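Local coordinates for protein flower-specific defensin (Nicotiana alata, PDB 4AAZ) that defends the plant as an antimicrobial defensin, acting against fungal pathogens and retarding the growth of insect pests, at residues Ile13-Cys24 / Gly32-Cys43. Residues are numbered along the deposited sequence; the frame is centred on the assembly and turned at random.
With PO4 (phosphate ion), chain F; EDO (1,2-ethanediol), chain D; EDO (1,2-ethanediol), chain C.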
loop_
_atom_site.group_PDB
_atom_site.type_symbol
_atom_site.label_atom_id
_atom_site.label_comp_id
_atom_site.label_asym_id
_atom_site.label_seq_id
_atom_site.Cartn_x
_atom_site.Cartn_y
_atom_site.Cartn_z
ATOM N N ILE A 13 1.018 2.598 11.124
ATOM C CA ILE A 13 1.354 1.225 10.773
ATOM C C ILE A 13 0.186 0.527 10.094
ATOM O O ILE A 13 -0.994 0.819 10.326
ATOM C CB ILE A 13 1.866 0.370 11.929
ATOM C CG1 ILE A 13 0.818 0.223 12.995
ATOM C CG2 ILE A 13 3.179 0.924 12.476
ATOM C CD1 ILE A 13 1.183 -0.875 14.029
ATOM N N CYS A 14 0.539 -0.369 9.190
ATOM C CA CYS A 14 -0.420 -1.085 8.366
ATOM C C CYS A 14 -0.776 -2.385 9.076
ATOM O O CYS A 14 0.075 -3.278 9.224
ATOM C CB CYS A 14 0.197 -1.359 7.002
ATOM S SG CYS A 14 -1.010 -1.815 5.738
ATOM N N ILE A 15 -2.027 -2.491 9.507
ATOM C CA ILE A 15 -2.526 -3.707 10.158
ATOM C C ILE A 15 -3.628 -4.340 9.334
ATOM O O ILE A 15 -3.600 -5.544 9.097
ATOM C CB ILE A 15 -3.031 -3.435 11.598
ATOM C CG1 ILE A 15 -1.872 -2.923 12.468
ATOM C CG2 ILE A 15 -3.667 -4.672 12.204
ATOM C CD1 ILE A 15 -0.714 -3.909 12.645
ATOM N N THR A 16 -4.600 -3.561 8.872
ATOM C CA THR A 16 -5.654 -4.106 8.020
ATOM C C THR A 16 -5.598 -3.490 6.630
ATOM O O THR A 16 -5.207 -2.330 6.438
ATOM C CB THR A 16 -7.060 -3.916 8.603
ATOM O OG1 THR A 16 -7.385 -2.523 8.616
ATOM C CG2 THR A 16 -7.161 -4.515 9.975
ATOM N N LYS A 17 -5.982 -4.295 5.652
ATOM C CA LYS A 17 -5.898 -3.919 4.248
ATOM C C LYS A 17 -6.751 -2.709 3.824
ATOM O O LYS A 17 -6.260 -1.849 3.082
ATOM C CB LYS A 17 -6.264 -5.092 3.353
ATOM C CG LYS A 17 -6.036 -4.817 1.864
ATOM C CD LYS A 17 -6.493 -5.976 1.003
ATOM C CE LYS A 17 -6.119 -5.809 -0.439
ATOM N NZ LYS A 17 -4.645 -5.914 -0.642
ATOM N N PRO A 18 -8.029 -2.642 4.238
ATOM C CA PRO A 18 -8.888 -1.634 3.570
ATOM C C PRO A 18 -8.359 -0.190 3.513
ATOM O O PRO A 18 -8.393 0.403 2.430
ATOM C CB PRO A 18 -10.207 -1.736 4.349
ATOM C CG PRO A 18 -10.246 -3.202 4.711
ATOM C CD PRO A 18 -8.821 -3.545 5.088
ATOM N N PRO A 19 -7.875 0.393 4.619
ATOM C CA PRO A 19 -7.416 1.781 4.511
ATOM C C PRO A 19 -6.135 1.926 3.696
ATOM O O PRO A 19 -5.862 2.991 3.136
ATOM C CB PRO A 19 -7.196 2.185 5.963
ATOM C CG PRO A 19 -6.907 0.920 6.669
ATOM C CD PRO A 19 -7.823 -0.094 6.005
ATOM N N CYS A 20 -5.314 0.875 3.664
ATOM C CA CYS A 20 -4.078 0.882 2.895
ATOM C C CYS A 20 -4.380 0.776 1.393
ATOM O O CYS A 20 -3.870 1.548 0.578
ATOM C CB CYS A 20 -3.186 -0.274 3.357
ATOM S SG CYS A 20 -1.729 -0.549 2.305
ATOM N N ARG A 21 -5.222 -0.177 1.011
ATOM C CA ARG A 21 -5.680 -0.239 -0.365
ATOM C C ARG A 21 -6.308 1.080 -0.806
ATOM O O ARG A 21 -6.041 1.569 -1.908
ATOM C CB ARG A 21 -6.671 -1.399 -0.539
ATOM C CG ARG A 21 -7.349 -1.405 -1.917
ATOM C CD ARG A 21 -8.132 -2.651 -2.268
ATOM N NE ARG A 21 -9.034 -3.015 -1.194
ATOM C CZ ARG A 21 -9.442 -4.251 -0.918
ATOM N NH1 ARG A 21 -9.081 -5.281 -1.685
ATOM N NH2 ARG A 21 -10.198 -4.464 0.149
ATOM N N LYS A 22 -7.121 1.673 0.053
ATOM C CA LYS A 22 -7.769 2.927 -0.307
ATOM C C LYS A 22 -6.724 4.004 -0.571
ATOM O O LYS A 22 -6.804 4.716 -1.566
ATOM C CB LYS A 22 -8.751 3.347 0.787
ATOM C CG LYS A 22 -9.514 4.650 0.502
ATOM C CD LYS A 22 -10.426 4.997 1.664
ATOM C CE LYS A 22 -9.805 5.973 2.602
ATOM N NZ LYS A 22 -9.823 7.339 1.991
ATOM N N ALA A 23 -5.750 4.147 0.318
ATOM C CA ALA A 23 -4.692 5.132 0.116
ATOM C C ALA A 23 -3.955 4.896 -1.176
ATOM O O ALA A 23 -3.703 5.808 -1.946
ATOM C CB ALA A 23 -3.729 5.087 1.312
ATOM N N CYS A 24 -3.582 3.649 -1.430
ATOM C CA CYS A 24 -2.841 3.317 -2.634
ATOM C C CYS A 24 -3.616 3.622 -3.900
ATOM O O CYS A 24 -3.065 4.143 -4.871
ATOM C CB CYS A 24 -2.415 1.862 -2.570
ATOM S SG CYS A 24 -1.116 1.566 -1.310
ATOM N N GLY A 32 -3.124 -1.990 -2.455
ATOM C CA GLY A 32 -2.194 -1.845 -1.361
ATOM C C GLY A 32 -2.351 -2.998 -0.404
ATOM O O GLY A 32 -3.451 -3.485 -0.203
ATOM N N HIS A 33 -1.248 -3.436 0.201
ATOM C CA HIS A 33 -1.260 -4.467 1.218
ATOM C C HIS A 33 -0.290 -4.110 2.332
ATOM O O HIS A 33 0.584 -3.235 2.164
ATOM C CB HIS A 33 -0.888 -5.822 0.615
ATOM C CG HIS A 33 0.537 -5.889 0.171
ATOM N ND1 HIS A 33 0.964 -5.322 -1.010
ATOM C CD2 HIS A 33 1.636 -6.418 0.756
ATOM C CE1 HIS A 33 2.268 -5.494 -1.129
ATOM N NE2 HIS A 33 2.700 -6.158 -0.076
ATOM N N CYS A 34 -0.419 -4.787 3.465
ATOM C CA CYS A 34 0.473 -4.561 4.600
ATOM C C CYS A 34 1.650 -5.507 4.567
ATOM O O CYS A 34 1.505 -6.689 4.290
ATOM C CB CYS A 34 -0.259 -4.764 5.919
ATOM S SG CYS A 34 -1.682 -3.710 6.184
ATOM N N SER A 35 2.839 -4.990 4.883
ATOM C CA SER A 35 3.999 -5.868 5.081
ATOM C C SER A 35 3.950 -6.465 6.487
ATOM O O SER A 35 3.205 -5.999 7.346
ATOM C CB SER A 35 5.299 -5.124 4.815
ATOM O OG SER A 35 5.602 -4.217 5.850
ATOM N N LYS A 36 4.695 -7.546 6.695
ATOM C CA LYS A 36 4.576 -8.287 7.950
ATOM C C LYS A 36 5.454 -7.772 9.067
ATOM O O LYS A 36 5.074 -7.850 10.238
ATOM C CB LYS A 36 4.854 -9.778 7.740
ATOM C CG LYS A 36 3.703 -10.495 7.046
ATOM C CD LYS A 36 3.801 -12.006 7.179
ATOM C CE LYS A 36 5.001 -12.561 6.419
ATOM N NZ LYS A 36 4.698 -12.775 4.974
ATOM N N ILE A 37 6.635 -7.247 8.741
ATOM C CA ILE A 37 7.612 -6.984 9.776
ATOM C C ILE A 37 7.693 -5.502 10.124
ATOM O O ILE A 37 7.402 -5.127 11.253
ATOM C CB ILE A 37 8.996 -7.595 9.414
ATOM C CG1 ILE A 37 8.851 -9.114 9.219
ATOM C CG2 ILE A 37 10.027 -7.244 10.464
ATOM C CD1 ILE A 37 8.257 -9.834 10.441
ATOM N N LEU A 38 8.026 -4.648 9.157
ATOM C CA LEU A 38 7.995 -3.217 9.393
ATOM C C LEU A 38 6.549 -2.684 9.348
ATOM O O LEU A 38 6.287 -1.549 9.745
ATOM C CB LEU A 38 8.887 -2.456 8.404
ATOM C CG LEU A 38 10.397 -2.632 8.629
ATOM C CD1 LEU A 38 11.198 -2.188 7.388
ATOM C CD2 LEU A 38 10.873 -1.886 9.879
ATOM N N ARG A 39 5.606 -3.501 8.874
ATOM C CA ARG A 39 4.164 -3.172 8.904
ATOM C C ARG A 39 3.910 -1.855 8.164
ATOM O O ARG A 39 3.301 -0.921 8.671
ATOM C CB ARG A 39 3.618 -3.199 10.326
ATOM C CG ARG A 39 3.940 -4.545 10.967
ATOM C CD ARG A 39 3.036 -4.892 12.095
ATOM N NE ARG A 39 3.386 -4.124 13.272
ATOM C CZ ARG A 39 2.793 -4.275 14.452
ATOM N NH1 ARG A 39 1.842 -5.183 14.590
ATOM N NH2 ARG A 39 3.162 -3.523 15.480
ATOM N N ARG A 40 4.398 -1.830 6.938
ATOM C CA ARG A 40 4.221 -0.715 6.033
ATOM C C ARG A 40 3.066 -0.978 5.061
ATOM O O ARG A 40 2.783 -2.127 4.712
ATOM C CB ARG A 40 5.512 -0.515 5.243
ATOM C CG ARG A 40 6.726 -0.293 6.148
ATOM C CD ARG A 40 7.968 0.056 5.374
ATOM N NE ARG A 40 8.455 -1.081 4.617
ATOM C CZ ARG A 40 9.103 -0.994 3.473
ATOM N NH1 ARG A 40 9.307 0.183 2.888
ATOM N NH2 ARG A 40 9.577 -2.092 2.911
ATOM N N CYS A 41 2.410 0.094 4.614
ATOM C CA CYS A 41 1.456 -0.014 3.521
ATOM C C CYS A 41 2.208 0.053 2.206
ATOM O O CYS A 41 2.787 1.113 1.875
ATOM C CB CYS A 41 0.453 1.116 3.639
ATOM S SG CYS A 41 -0.716 1.223 2.267
ATOM N N LEU A 42 2.247 -1.074 1.498
ATOM C CA LEU A 42 2.938 -1.160 0.224
ATOM C C LEU A 42 1.929 -1.173 -0.893
ATOM O O LEU A 42 1.056 -2.052 -0.960
ATOM C CB LEU A 42 3.825 -2.402 0.164
ATOM C CG LEU A 42 4.882 -2.500 1.264
ATOM C CD1 LEU A 42 5.673 -3.833 1.114
ATOM C CD2 LEU A 42 5.813 -1.313 1.225
ATOM N N CYS A 43 2.048 -0.187 -1.772
ATOM C CA CYS A 43 1.208 -0.109 -2.954
ATOM C C CYS A 43 1.805 -0.923 -4.090
ATOM O O CYS A 43 3.044 -1.047 -4.199
ATOM C CB CYS A 43 1.054 1.340 -3.432
ATOM S SG CYS A 43 0.488 2.503 -2.165
HETATM P P PO4 F . 9.027 -4.952 5.285
HETATM O O1 PO4 F . 8.124 -3.765 5.314
HETATM O O2 PO4 F . 8.452 -6.081 4.460
HETATM O O3 PO4 F . 10.258 -4.510 4.540
HETATM O O4 PO4 F . 9.295 -5.404 6.653
HETATM C C1 EDO D . 6.982 -2.305 13.055
HETATM O O1 EDO D . 5.659 -2.292 13.593
HETATM C C2 EDO D . 7.316 -0.885 12.639
HETATM O O2 EDO D . 7.076 -0.037 13.778
HETATM C C1 EDO C . -7.923 -7.696 -4.464
HETATM O O1 EDO C . -8.874 -7.485 -5.544
HETATM C C2 EDO C . -6.839 -6.625 -4.479
HETATM O O2 EDO C . -7.402 -5.384 -4.071
HETATM O O HOH W 1 1.056 -5.861 9.321
#
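Cys-20 and Cys-24, one helical turn apart, both send their sulfurs to the strand that holds Cys-41 and Cys-43, and this pair of bridges from a helix to one strand is the hallmark of the cysteine-stabilised alpha-beta motif of defensins. The Cys-20 SG lies trans to the main-chain nitrogen (chi1 171°), whereas that of Cys-24 swings back beside its own N; Cys-24 SG rests 3.6 Å from Cys-41 SG. Gly-32 is buried against the helix, its CA 3.6 Å from Cys-24 SG and 4.0 Å from Arg-21 CA.

Alongside, Lys-17 runs out extended and bends only at its last torsion (chi4 69°), setting NZ 2.7 Å from Gly-32 O, above the carbonyl plane. The same ammonium forms a salt bridge with Asp-31, so strand and helix are gripped twice by one side chain. Arg-21 lies against Lys-17, whose CD sits over one face of its guanidinium, toward the rim.

In the loop ahead of the helix, Cys-14 closes the third bridge, to Cys-34, and its backbone N makes a nearly straight bond of 2.9 Å to Arg-39 O. A water spans Cys-14 O and Ser-35 O. Arg-39 lies beside Ile-13 and Ile-15, pointing the same way, with a bend at chi3: Ile-13 CD1 lies over one guanidinium face, toward the rim and 3.6 Å from Arg-39 NH2, while Ile-15 CD1 approaches NH1 obliquely.

Helix 17-26 lies against the sheet, its 17-24 portion running roughly antiparallel to strand 32-34, their directions 142° apart, with 41-46 as the central strand between 31-34 and 2-6. The loop before the helix packs on the turn joining 31-34 to 41-46.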